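Side-chain contacts in protein Ta0487 (Thermoplasma acidophilum, PDB 3KBQ), which is of unknown function but belongs to the CinA family and probably binds molybdopterin through the domain that makes up this piece of the longer chain: residues A100-K105 and A109-Q114; G70-T75 and M79-F84; R126-P131 and E158-A163; V8-N13 and T23-I28. All coordinates share one frame; numbering follows the deposited sequence.

Interaction 1: A100-K105 and A109-Q114; sequences AMIKKK and ADLTPQ
With chi1 at -66°, I102 holds CG2 anti to its backbone N, while L111 swings CG anti to its own carbonyl carbon (chi1 -86°); the two torsions bring their methyl groups together. The contact folds a loop back on the helix it follows: the chain leaves helix 96-106, reverses, and sets one leucine against that helix before helix 113-116 begins, with T112 at the N-cap position. L111 crosses both of its helix partners at about a right angle. Its CD2 meets I102 CG2 at 3.8 Å, and the CG methylene of K103 lies against the fork of the leucine, 4.1 Å from both L111 CD1 and L111 CD2. I102 is buried and also rests on M118 and A119, so that L111 carries this apolar patch outward to a partly exposed border made by the lysine. A serine in place of L111 would probably leave I102 CG2 and K103 CG without their apolar cover and the loop less firmly held to the helix. Beyond CG the chain of K103 is fully extended, passing beside the loop at A109, where its CE comes within 3.5 Å of A109 O, the shortest approach between the two segments.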
loop_
_atom_site.group_PDB
_atom_site.type_symbol
_atom_site.label_atom_id
_atom_site.label_comp_id
_atom_site.label_asym_id
_atom_site.label_seq_id
_atom_site.Cartn_x
_atom_site.Cartn_y
_atom_site.Cartn_z
ATOM N N ALA B 100 10.567 -30.339 -9.564
ATOM C CA ALA B 100 10.038 -31.087 -10.713
ATOM C C ALA B 100 9.113 -30.245 -11.635
ATOM O O ALA B 100 9.303 -30.245 -12.844
ATOM C CB ALA B 100 9.320 -32.369 -10.245
ATOM N N MET B 101 8.136 -29.538 -11.070
ATOM C CA MET B 101 7.282 -28.618 -11.862
ATOM C C MET B 101 8.192 -27.732 -12.741
ATOM O O MET B 101 8.056 -27.677 -13.975
ATOM C CB MET B 101 6.409 -27.722 -10.967
ATOM C CG MET B 101 5.654 -28.405 -9.759
ATOM S SD MET B 101 4.248 -27.502 -8.924
ATOM C CE MET B 101 4.875 -25.884 -8.531
ATOM N N ILE B 102 9.144 -27.055 -12.087
ATOM C CA ILE B 102 10.005 -26.082 -12.754
ATOM C C ILE B 102 10.869 -26.620 -13.915
ATOM O O ILE B 102 10.912 -26.009 -15.004
ATOM C CB ILE B 102 10.837 -25.287 -11.723
ATOM C CG1 ILE B 102 9.871 -24.419 -10.885
ATOM C CG2 ILE B 102 11.873 -24.392 -12.456
ATOM C CD1 ILE B 102 10.325 -24.088 -9.498
ATOM N N LYS B 103 11.558 -27.735 -13.680
ATOM C CA LYS B 103 12.394 -28.389 -14.704
ATOM C C LYS B 103 11.576 -28.804 -15.935
ATOM O O LYS B 103 12.033 -28.667 -17.071
ATOM C CB LYS B 103 13.082 -29.630 -14.126
ATOM C CG LYS B 103 14.278 -29.322 -13.267
ATOM C CD LYS B 103 14.731 -30.557 -12.477
ATOM C CE LYS B 103 16.007 -30.231 -11.710
ATOM N NZ LYS B 103 16.457 -31.348 -10.833
ATOM N N LYS B 104 10.374 -29.307 -15.679
ATOM C CA LYS B 104 9.447 -29.669 -16.742
ATOM C C LYS B 104 9.118 -28.433 -17.571
ATOM O O LYS B 104 9.181 -28.476 -18.784
ATOM C CB LYS B 104 8.179 -30.273 -16.143
ATOM C CG LYS B 104 7.614 -31.436 -16.948
ATOM C CD LYS B 104 8.746 -32.326 -17.522
ATOM C CE LYS B 104 8.264 -33.709 -17.930
ATOM N NZ LYS B 104 7.035 -33.621 -18.771
ATOM N N LYS B 105 8.829 -27.316 -16.912
ATOM C CA LYS B 105 8.496 -26.080 -17.631
ATOM C C LYS B 105 9.636 -25.566 -18.493
ATOM O O LYS B 105 9.415 -25.018 -19.578
ATOM C CB LYS B 105 8.066 -24.989 -16.663
ATOM C CG LYS B 105 6.626 -25.117 -16.216
ATOM C CD LYS B 105 6.303 -24.084 -15.168
ATOM C CE LYS B 105 4.827 -24.115 -14.786
ATOM N NZ LYS B 105 3.962 -23.346 -15.769
ATOM N N ALA B 109 17.313 -29.976 -17.439
ATOM C CA ALA B 109 17.758 -30.566 -16.156
ATOM C C ALA B 109 18.582 -29.590 -15.290
ATOM O O ALA B 109 18.598 -29.702 -14.068
ATOM C CB ALA B 109 18.535 -31.861 -16.399
ATOM N N ASP B 110 19.216 -28.614 -15.948
ATOM C CA ASP B 110 20.179 -27.686 -15.357
ATOM C C ASP B 110 19.627 -26.256 -15.383
ATOM O O ASP B 110 19.737 -25.556 -16.404
ATOM C CB ASP B 110 21.489 -27.753 -16.160
ATOM C CG ASP B 110 22.734 -27.472 -15.318
ATOM O OD1 ASP B 110 22.614 -26.938 -14.182
ATOM O OD2 ASP B 110 23.847 -27.803 -15.812
ATOM N N LEU B 111 19.025 -25.842 -14.261
ATOM C CA LEU B 111 18.501 -24.498 -14.061
ATOM C C LEU B 111 19.610 -23.527 -13.640
ATOM O O LEU B 111 20.562 -23.932 -12.972
ATOM C CB LEU B 111 17.459 -24.561 -12.931
ATOM C CG LEU B 111 15.968 -24.911 -13.138
ATOM C CD1 LEU B 111 15.679 -25.676 -14.411
ATOM C CD2 LEU B 111 15.435 -25.669 -11.921
ATOM N N THR B 112 19.486 -22.243 -13.975
ATOM C CA THR B 112 20.305 -21.235 -13.307
ATOM C C THR B 112 19.949 -21.185 -11.784
ATOM O O THR B 112 18.832 -21.572 -11.382
ATOM C CB THR B 112 20.109 -19.814 -13.936
ATOM O OG1 THR B 112 18.747 -19.431 -13.799
ATOM C CG2 THR B 112 20.497 -19.766 -15.441
ATOM N N PRO B 113 20.878 -20.685 -10.936
ATOM C CA PRO B 113 20.591 -20.440 -9.510
ATOM C C PRO B 113 19.276 -19.682 -9.231
ATOM O O PRO B 113 18.497 -20.058 -8.319
ATOM C CB PRO B 113 21.792 -19.590 -9.075
ATOM C CG PRO B 113 22.909 -20.120 -9.894
ATOM C CD PRO B 113 22.297 -20.404 -11.258
ATOM N N GLN B 114 19.051 -18.586 -9.956
ATOM C CA GLN B 114 17.841 -17.768 -9.773
ATOM C C GLN B 114 16.585 -18.537 -10.134
ATOM O O GLN B 114 15.514 -18.236 -9.632
ATOM C CB GLN B 114 17.859 -16.529 -10.677
ATOM C CG GLN B 114 19.007 -15.645 -10.578
ATOM C CD GLN B 114 20.064 -16.008 -11.579
ATOM O OE1 GLN B 114 20.520 -17.161 -11.640
ATOM N NE2 GLN B 114 20.505 -15.014 -12.352
#

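Interaction 2: G70-T75 and M79-F84; sequences GGLGPT and MTVEGF
This is a largely polar contact, made by backbone carbonyls of the loop that follows strand 65-69 with the first turn of helix 80-87. G70 O accepts the hydroxyl of T80, with OG1 at 2.8 Å and tilted 29° from the carbonyl plane. A chi1 of -63° sets that hydroxyl beside the backbone N of T80, which lets one residue reach two successive carbonyls: T80 N donates to G71 O at 3.1 Å in a nearly straight bond, 165° at the hydrogen. G71 O also takes a hydrogen from a water, 2.7 Å away, which in turn accepts V81 N at 3.0 Å, and so a single carbonyl serves two amides at the helix start, one directly and one through the water. The sequence GGLGPT is the glycine-rich loop characteristic of the molybdopterin-binding fold, which in relatives lines the cofactor site; consistent with such a pocket, a sulfate ion, probably from the crystallisation liquor, lies about 3 Å from G71 between nearest atoms. Any side chain on G71 would run into T80 OG1. Beside the polar bonds, L72 crosses the helix residues at about a right angle, and its CD1 touches T80 CB at 3.8 Å and V81 CG2 at 4.0 Å.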
loop_
_atom_site.group_PDB
_atom_site.type_symbol
_atom_site.label_atom_id
_atom_site.label_comp_id
_atom_site.label_asym_id
_atom_site.label_seq_id
_atom_site.Cartn_x
_atom_site.Cartn_y
_atom_site.Cartn_z
ATOM N N GLY B 70 3.745 -10.241 -6.472
ATOM C CA GLY B 70 4.999 -9.646 -6.828
ATOM C C GLY B 70 6.189 -10.317 -6.154
ATOM O O GLY B 70 6.072 -10.850 -5.070
ATOM N N GLY B 71 7.344 -10.255 -6.794
ATOM C CA GLY B 71 8.609 -10.718 -6.186
ATOM C C GLY B 71 8.767 -12.237 -6.171
ATOM O O GLY B 71 9.482 -12.797 -5.316
ATOM N N LEU B 72 8.083 -12.892 -7.109
ATOM C CA LEU B 72 8.190 -14.353 -7.334
ATOM C C LEU B 72 8.543 -14.497 -8.772
ATOM O O LEU B 72 7.776 -14.010 -9.641
ATOM C CB LEU B 72 6.825 -15.043 -7.192
ATOM C CG LEU B 72 6.445 -15.754 -5.905
ATOM C CD1 LEU B 72 6.580 -14.758 -4.835
ATOM C CD2 LEU B 72 4.992 -16.297 -5.998
ATOM N N GLY B 73 9.649 -15.162 -9.077
ATOM C CA GLY B 73 10.148 -15.126 -10.430
ATOM C C GLY B 73 11.585 -15.591 -10.463
ATOM O O GLY B 73 12.228 -15.713 -9.407
ATOM N N PRO B 74 12.103 -15.846 -11.672
ATOM C CA PRO B 74 13.427 -16.422 -11.777
ATOM C C PRO B 74 14.578 -15.390 -11.688
ATOM O O PRO B 74 15.527 -15.505 -12.426
ATOM C CB PRO B 74 13.392 -17.092 -13.175
ATOM C CG PRO B 74 12.589 -16.185 -13.968
ATOM C CD PRO B 74 11.494 -15.661 -13.001
ATOM N N THR B 75 14.516 -14.384 -10.814
ATOM C CA THR B 75 15.624 -13.414 -10.740
ATOM C C THR B 75 15.970 -13.259 -9.265
ATOM O O THR B 75 15.126 -13.521 -8.429
ATOM C CB THR B 75 15.293 -12.009 -11.328
ATOM O OG1 THR B 75 14.342 -11.359 -10.486
ATOM C CG2 THR B 75 14.750 -12.066 -12.802
ATOM N N MET B 79 12.322 -11.692 -4.204
ATOM C CA MET B 79 12.740 -12.012 -2.819
ATOM C C MET B 79 11.570 -12.310 -1.868
ATOM O O MET B 79 11.798 -12.409 -0.676
ATOM C CB MET B 79 13.491 -10.822 -2.155
ATOM C CG MET B 79 14.659 -10.240 -2.931
ATOM S SD MET B 79 15.474 -8.933 -1.971
ATOM C CE MET B 79 16.452 -10.022 -1.130
ATOM N N THR B 80 10.347 -12.418 -2.387
ATOM C CA THR B 80 9.161 -12.379 -1.538
ATOM C C THR B 80 9.062 -13.629 -0.636
ATOM O O THR B 80 8.845 -13.499 0.564
ATOM C CB THR B 80 7.883 -12.171 -2.356
ATOM O OG1 THR B 80 7.961 -10.879 -2.997
ATOM C CG2 THR B 80 6.605 -12.244 -1.440
ATOM N N VAL B 81 9.268 -14.811 -1.213
ATOM C CA VAL B 81 9.246 -16.065 -0.441
ATOM C C VAL B 81 10.274 -16.065 0.687
ATOM O O VAL B 81 9.962 -16.403 1.839
ATOM C CB VAL B 81 9.463 -17.330 -1.358
ATOM C CG1 VAL B 81 9.473 -18.644 -0.488
ATOM C CG2 VAL B 81 8.357 -17.393 -2.333
ATOM N N GLU B 82 11.482 -15.646 0.371
ATOM C CA GLU B 82 12.515 -15.594 1.388
ATOM C C GLU B 82 12.158 -14.573 2.481
ATOM O O GLU B 82 12.389 -14.813 3.667
ATOM C CB GLU B 82 13.870 -15.250 0.752
ATOM C CG GLU B 82 15.058 -15.364 1.731
ATOM C CD GLU B 82 16.425 -15.089 1.076
ATOM O OE1 GLU B 82 16.517 -14.866 -0.165
ATOM O OE2 GLU B 82 17.409 -15.065 1.823
ATOM N N GLY B 83 11.671 -13.401 2.077
ATOM C CA GLY B 83 11.228 -12.403 3.070
ATOM C C GLY B 83 10.134 -12.959 3.973
ATOM O O GLY B 83 10.140 -12.718 5.171
ATOM N N PHE B 84 9.175 -13.663 3.379
ATOM C CA PHE B 84 8.118 -14.321 4.135
ATOM C C PHE B 84 8.658 -15.383 5.105
ATOM O O PHE B 84 8.284 -15.368 6.264
ATOM C CB PHE B 84 7.073 -14.977 3.241
ATOM C CG PHE B 84 6.027 -15.722 4.019
ATOM C CD1 PHE B 84 5.055 -15.014 4.736
ATOM C CD2 PHE B 84 6.026 -17.112 4.071
ATOM C CE1 PHE B 84 4.069 -15.697 5.499
ATOM C CE2 PHE B 84 5.038 -17.810 4.840
ATOM C CZ PHE B 84 4.060 -17.083 5.534
HETATM O O HOH W 1 10.314 -15.020 -4.050
#

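Interaction 3: R126-P131 and E158-A163; sequences RPIENP and EALLKA
L160 drives its forked end into the bend of segment 126-131 and overlaps three successive residues there. One branch, CD2, lies 3.7 Å from I128 CG2, the two side chains crossing obliquely, and only 3.0 Å from E129 O, a tight approach for a methyl group. The other branch, CD1, stands over the flat side-chain amide of N130, almost directly above its CG at 4.1 Å. I128 contributes through chi1 of -37°, which leaves CG2 anti to the backbone N and facing the leucine. The contact joins helix 154-163 to the end of strand 125-128, the outermost strand on this side of the mixed sheet within the chain, where it pairs with strand 137-142 and is tied to it by the C125-C140 disulfide. L160 also rests on L150 and P151, so its side chain fills the corner between the sheet and the helix that covers it. Cut back to an alanine, the side chain at L160 would probably no longer cover the amide face of N130, and I128 CG2 would lose its helix partner. Four polar partners fix how that amide is turned about its CB-CG bond: OD1 accepts the backbone N of V132 and of G133, and ND2 donates to A135 O and E156 OE1. With OD1 and ND2 thus engaged, N130 can offer L160 its face, so a buried polar group is accommodated against an apolar one.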
loop_
_atom_site.group_PDB
_atom_site.type_symbol
_atom_site.label_atom_id
_atom_site.label_comp_id
_atom_site.label_asym_id
_atom_site.label_seq_id
_atom_site.Cartn_x
_atom_site.Cartn_y
_atom_site.Cartn_z
ATOM N N ARG B 126 2.650 -24.624 0.991
ATOM C CA ARG B 126 2.545 -25.571 -0.109
ATOM C C ARG B 126 2.605 -24.806 -1.440
ATOM O O ARG B 126 1.985 -23.733 -1.557
ATOM C CB ARG B 126 1.191 -26.262 -0.062
ATOM C CG ARG B 126 1.070 -27.369 0.947
ATOM C CD ARG B 126 -0.236 -28.131 0.710
ATOM N NE ARG B 126 -1.416 -27.372 1.139
ATOM C CZ ARG B 126 -2.370 -26.912 0.331
ATOM N NH1 ARG B 126 -2.312 -27.128 -0.979
ATOM N NH2 ARG B 126 -3.392 -26.230 0.842
ATOM N N PRO B 127 3.273 -25.372 -2.471
ATOM C CA PRO B 127 3.255 -24.654 -3.738
ATOM C C PRO B 127 1.918 -24.809 -4.452
ATOM O O PRO B 127 1.263 -25.819 -4.267
ATOM C CB PRO B 127 4.382 -25.314 -4.544
ATOM C CG PRO B 127 4.585 -26.736 -3.928
ATOM C CD PRO B 127 3.870 -26.726 -2.578
ATOM N N ILE B 128 1.521 -23.806 -5.235
ATOM C CA ILE B 128 0.376 -23.893 -6.131
ATOM C C ILE B 128 0.868 -23.791 -7.575
ATOM O O ILE B 128 1.622 -22.860 -7.925
ATOM C CB ILE B 128 -0.627 -22.704 -6.010
ATOM C CG1 ILE B 128 -0.793 -22.214 -4.558
ATOM C CG2 ILE B 128 -1.934 -23.126 -6.690
ATOM C CD1 ILE B 128 -1.222 -20.706 -4.413
ATOM N N GLU B 129 0.398 -24.712 -8.407
ATOM C CA GLU B 129 0.832 -24.820 -9.794
ATOM C C GLU B 129 0.542 -23.564 -10.571
ATOM O O GLU B 129 -0.541 -22.993 -10.453
ATOM C CB GLU B 129 0.131 -25.987 -10.468
ATOM C CG GLU B 129 0.816 -26.356 -11.783
ATOM C CD GLU B 129 -0.171 -26.637 -12.916
ATOM O OE1 GLU B 129 0.281 -26.929 -14.061
ATOM O OE2 GLU B 129 -1.396 -26.580 -12.658
ATOM N N ASN B 130 1.505 -23.115 -11.347
ATOM C CA ASN B 130 1.317 -21.945 -12.169
ATOM C C ASN B 130 1.217 -22.394 -13.617
ATOM O O ASN B 130 2.234 -22.560 -14.276
ATOM C CB ASN B 130 2.491 -20.987 -11.977
ATOM C CG ASN B 130 2.323 -19.673 -12.704
ATOM O OD1 ASN B 130 1.414 -19.473 -13.541
ATOM N ND2 ASN B 130 3.229 -18.754 -12.401
ATOM N N PRO B 131 -0.015 -22.556 -14.131
ATOM C CA PRO B 131 -0.141 -23.116 -15.467
ATOM C C PRO B 131 0.283 -22.137 -16.564
ATOM O O PRO B 131 0.507 -22.562 -17.700
ATOM C CB PRO B 131 -1.639 -23.438 -15.571
ATOM C CG PRO B 131 -2.313 -22.491 -14.656
ATOM C CD PRO B 131 -1.271 -21.926 -13.683
ATOM N N GLU B 158 -3.905 -13.583 -11.407
ATOM C CA GLU B 158 -5.360 -13.748 -11.497
ATOM C C GLU B 158 -5.757 -15.209 -11.709
ATOM O O GLU B 158 -6.697 -15.692 -11.059
ATOM C CB GLU B 158 -5.967 -12.840 -12.561
ATOM C CG GLU B 158 -5.624 -11.359 -12.288
ATOM C CD GLU B 158 -6.052 -10.390 -13.402
ATOM O OE1 GLU B 158 -6.702 -10.816 -14.363
ATOM O OE2 GLU B 158 -5.770 -9.174 -13.283
ATOM N N ALA B 159 -4.988 -15.919 -12.534
ATOM C CA ALA B 159 -5.215 -17.339 -12.743
ATOM C C ALA B 159 -5.080 -18.117 -11.433
ATOM O O ALA B 159 -5.943 -18.905 -11.093
ATOM C CB ALA B 159 -4.276 -17.896 -13.795
ATOM N N LEU B 160 -4.012 -17.887 -10.696
ATOM C CA LEU B 160 -3.775 -18.629 -9.447
ATOM C C LEU B 160 -4.778 -18.258 -8.327
ATOM O O LEU B 160 -5.247 -19.117 -7.562
ATOM C CB LEU B 160 -2.345 -18.374 -8.977
ATOM C CG LEU B 160 -1.186 -19.143 -9.648
ATOM C CD1 LEU B 160 0.063 -18.355 -9.490
ATOM C CD2 LEU B 160 -0.944 -20.440 -8.982
ATOM N N LEU B 161 -5.117 -16.976 -8.243
ATOM C CA LEU B 161 -6.075 -16.534 -7.243
ATOM C C LEU B 161 -7.422 -17.215 -7.469
ATOM O O LEU B 161 -8.043 -17.743 -6.517
ATOM C CB LEU B 161 -6.174 -14.991 -7.206
ATOM C CG LEU B 161 -6.974 -14.413 -6.049
ATOM C CD1 LEU B 161 -6.448 -14.958 -4.733
ATOM C CD2 LEU B 161 -6.921 -12.837 -6.072
ATOM N N LYS B 162 -7.845 -17.249 -8.734
ATOM C CA LYS B 162 -9.052 -17.988 -9.123
ATOM C C LYS B 162 -9.015 -19.497 -8.838
ATOM O O LYS B 162 -9.993 -20.045 -8.355
ATOM C CB LYS B 162 -9.486 -17.635 -10.558
ATOM C CG LYS B 162 -10.275 -16.308 -10.533
ATOM C CD LYS B 162 -10.662 -15.715 -11.886
ATOM C CE LYS B 162 -9.580 -14.784 -12.407
ATOM N NZ LYS B 162 -8.584 -15.571 -13.182
ATOM N N ALA B 163 -7.887 -20.145 -9.079
ATOM C CA ALA B 163 -7.674 -21.549 -8.712
ATOM C C ALA B 163 -7.708 -21.830 -7.185
ATOM O O ALA B 163 -7.929 -22.973 -6.768
ATOM C CB ALA B 163 -6.371 -22.046 -9.306
#

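Interaction 4: V8-N13 and T23-I28; sequences VITVGN and TNAAFI
From CB, whose bond from CA is directed toward segment 23-28, the side chain of V8 divides into two methyls that both reach I28. CG2 ends 3.7 Å from I28 CG2. CG1, anti to the backbone N at chi1 -176°, sits astride two helix residues: it lies 3.9 Å from I28 CG2 and 4.2 Å from I28 CB on one of them, and 4.3 Å from A25 CB on the other. I28 answers with its own CG2, also anti to its N, while its side chain continues onto V67 and S69 of the neighbouring strand. Strand and helix are the first two elements of a beta-alpha-beta crossover, in which the chain runs from strand 5-11 through helix 23-34 to the adjacent parallel strand 38-45; accordingly, the axes of 8-11 and 23-28 run nearly antiparallel, at 160°, and approach to 8.8 Å. Residues alternate along the strand, so V8 and T10 face this helix while I9 turns to helix 49-62 on the other face of the sheet. Further along the strand, T10 OG1 comes 3.8 Å from A25 CB. That hydroxyl is hydrogen-bonded to N22 ND2, and N22 OD1 in turn accepts A25 N, so N22 links strand and helix just ahead of the helical segment.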
loop_
_atom_site.group_PDB
_atom_site.type_symbol
_atom_site.label_atom_id
_atom_site.label_comp_id
_atom_site.label_asym_id
_atom_site.label_seq_id
_atom_site.Cartn_x
_atom_site.Cartn_y
_atom_site.Cartn_z
ATOM N N VAL B 8 -3.778 -6.880 1.808
ATOM C CA VAL B 8 -3.143 -7.038 0.519
ATOM C C VAL B 8 -1.730 -6.452 0.591
ATOM O O VAL B 8 -1.503 -5.373 1.102
ATOM C CB VAL B 8 -3.985 -6.365 -0.575
ATOM C CG1 VAL B 8 -3.405 -6.585 -1.986
ATOM C CG2 VAL B 8 -5.436 -6.890 -0.481
ATOM N N ILE B 9 -0.783 -7.176 0.018
ATOM C CA ILE B 9 0.585 -6.722 -0.043
ATOM C C ILE B 9 1.001 -6.756 -1.512
ATOM O O ILE B 9 0.670 -7.693 -2.251
ATOM C CB ILE B 9 1.532 -7.636 0.772
ATOM C CG1 ILE B 9 1.197 -7.593 2.286
ATOM C CG2 ILE B 9 3.041 -7.194 0.503
ATOM C CD1 ILE B 9 1.860 -8.792 3.058
ATOM N N THR B 10 1.698 -5.713 -1.942
ATOM C CA THR B 10 2.224 -5.648 -3.282
ATOM C C THR B 10 3.732 -5.409 -3.086
ATOM O O THR B 10 4.145 -4.474 -2.386
ATOM C CB THR B 10 1.644 -4.445 -4.087
ATOM O OG1 THR B 10 0.216 -4.570 -4.164
ATOM C CG2 THR B 10 2.212 -4.412 -5.545
ATOM N N VAL B 11 4.544 -6.245 -3.712
ATOM C CA VAL B 11 6.014 -6.084 -3.645
ATOM C C VAL B 11 6.573 -5.657 -5.024
ATOM O O VAL B 11 6.313 -6.324 -6.019
ATOM C CB VAL B 11 6.668 -7.433 -3.227
ATOM C CG1 VAL B 11 8.190 -7.292 -3.105
ATOM C CG2 VAL B 11 6.010 -7.980 -1.893
ATOM N N GLY B 12 7.328 -4.568 -5.098
ATOM C CA GLY B 12 7.865 -4.137 -6.376
ATOM C C GLY B 12 8.207 -2.652 -6.377
ATOM O O GLY B 12 7.329 -1.787 -6.247
ATOM N N ASN B 13 9.493 -2.365 -6.501
ATOM C CA ASN B 13 9.981 -0.994 -6.605
ATOM C C ASN B 13 9.288 -0.173 -7.683
ATOM O O ASN B 13 9.101 1.026 -7.509
ATOM C CB ASN B 13 11.499 -0.992 -6.905
ATOM C CG ASN B 13 12.325 -1.575 -5.760
ATOM O OD1 ASN B 13 11.795 -1.976 -4.726
ATOM N ND2 ASN B 13 13.633 -1.644 -5.956
ATOM N N THR B 23 -2.502 -2.334 -10.468
ATOM C CA THR B 23 -3.734 -3.026 -10.855
ATOM C C THR B 23 -3.929 -4.324 -10.112
ATOM O O THR B 23 -5.060 -4.736 -9.914
ATOM C CB THR B 23 -3.784 -3.381 -12.377
ATOM O OG1 THR B 23 -2.701 -4.269 -12.676
ATOM C CG2 THR B 23 -3.646 -2.138 -13.239
ATOM N N ASN B 24 -2.844 -5.006 -9.725
ATOM C CA ASN B 24 -3.018 -6.229 -8.962
ATOM C C ASN B 24 -3.768 -5.980 -7.644
ATOM O O ASN B 24 -4.634 -6.762 -7.270
ATOM C CB ASN B 24 -1.668 -6.925 -8.672
ATOM C CG ASN B 24 -1.079 -7.582 -9.919
ATOM O OD1 ASN B 24 -1.730 -7.640 -10.965
ATOM N ND2 ASN B 24 0.123 -8.133 -9.789
ATOM N N ALA B 25 -3.425 -4.914 -6.936
ATOM C CA ALA B 25 -4.054 -4.660 -5.637
ATOM C C ALA B 25 -5.560 -4.400 -5.825
ATOM O O ALA B 25 -6.368 -4.812 -5.005
ATOM C CB ALA B 25 -3.352 -3.471 -4.887
ATOM N N ALA B 26 -5.930 -3.752 -6.920
ATOM C CA ALA B 26 -7.357 -3.555 -7.266
ATOM C C ALA B 26 -8.037 -4.872 -7.515
ATOM O O ALA B 26 -9.088 -5.110 -6.985
ATOM C CB ALA B 26 -7.561 -2.603 -8.476
ATOM N N PHE B 27 -7.448 -5.711 -8.345
ATOM C CA PHE B 27 -8.059 -7.006 -8.650
ATOM C C PHE B 27 -8.194 -7.861 -7.363
ATOM O O PHE B 27 -9.247 -8.447 -7.111
ATOM C CB PHE B 27 -7.245 -7.760 -9.703
ATOM C CG PHE B 27 -7.809 -9.140 -10.026
ATOM C CD1 PHE B 27 -8.612 -9.331 -11.132
ATOM C CD2 PHE B 27 -7.507 -10.246 -9.235
ATOM C CE1 PHE B 27 -9.138 -10.604 -11.436
ATOM C CE2 PHE B 27 -8.033 -11.513 -9.550
ATOM C CZ PHE B 27 -8.853 -11.664 -10.635
ATOM N N ILE B 28 -7.156 -7.877 -6.529
ATOM C CA ILE B 28 -7.206 -8.673 -5.280
ATOM C C ILE B 28 -8.243 -8.074 -4.315
ATOM O O ILE B 28 -9.056 -8.796 -3.723
ATOM C CB ILE B 28 -5.790 -8.780 -4.622
ATOM C CG1 ILE B 28 -4.808 -9.572 -5.536
ATOM C CG2 ILE B 28 -5.881 -9.396 -3.164
ATOM C CD1 ILE B 28 -3.268 -9.367 -5.158
#

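In the fold
Interaction 4 is the most buried of the four, aliphatic packing of a helix on the sheet; interaction 3 shares that packing at the outer strand 125-128 but adds a backbone carbonyl and an amide. Their two helices pack against each other, with L161 on F27 and I28, so they cover the same face of one sheet. Interaction 2 differs in being carried by hydrogen bonds to backbone carbonyls at a loop, yet it meets interaction 4 where T80 OG1 touches V11 CG1. Interaction 1 is peripheral, its centre about 20 Å from that of the chain, mixing apolar contact with an exposed border; it adjoins interaction 2 through Q114 on P74 and interaction 3 through M101 on P127.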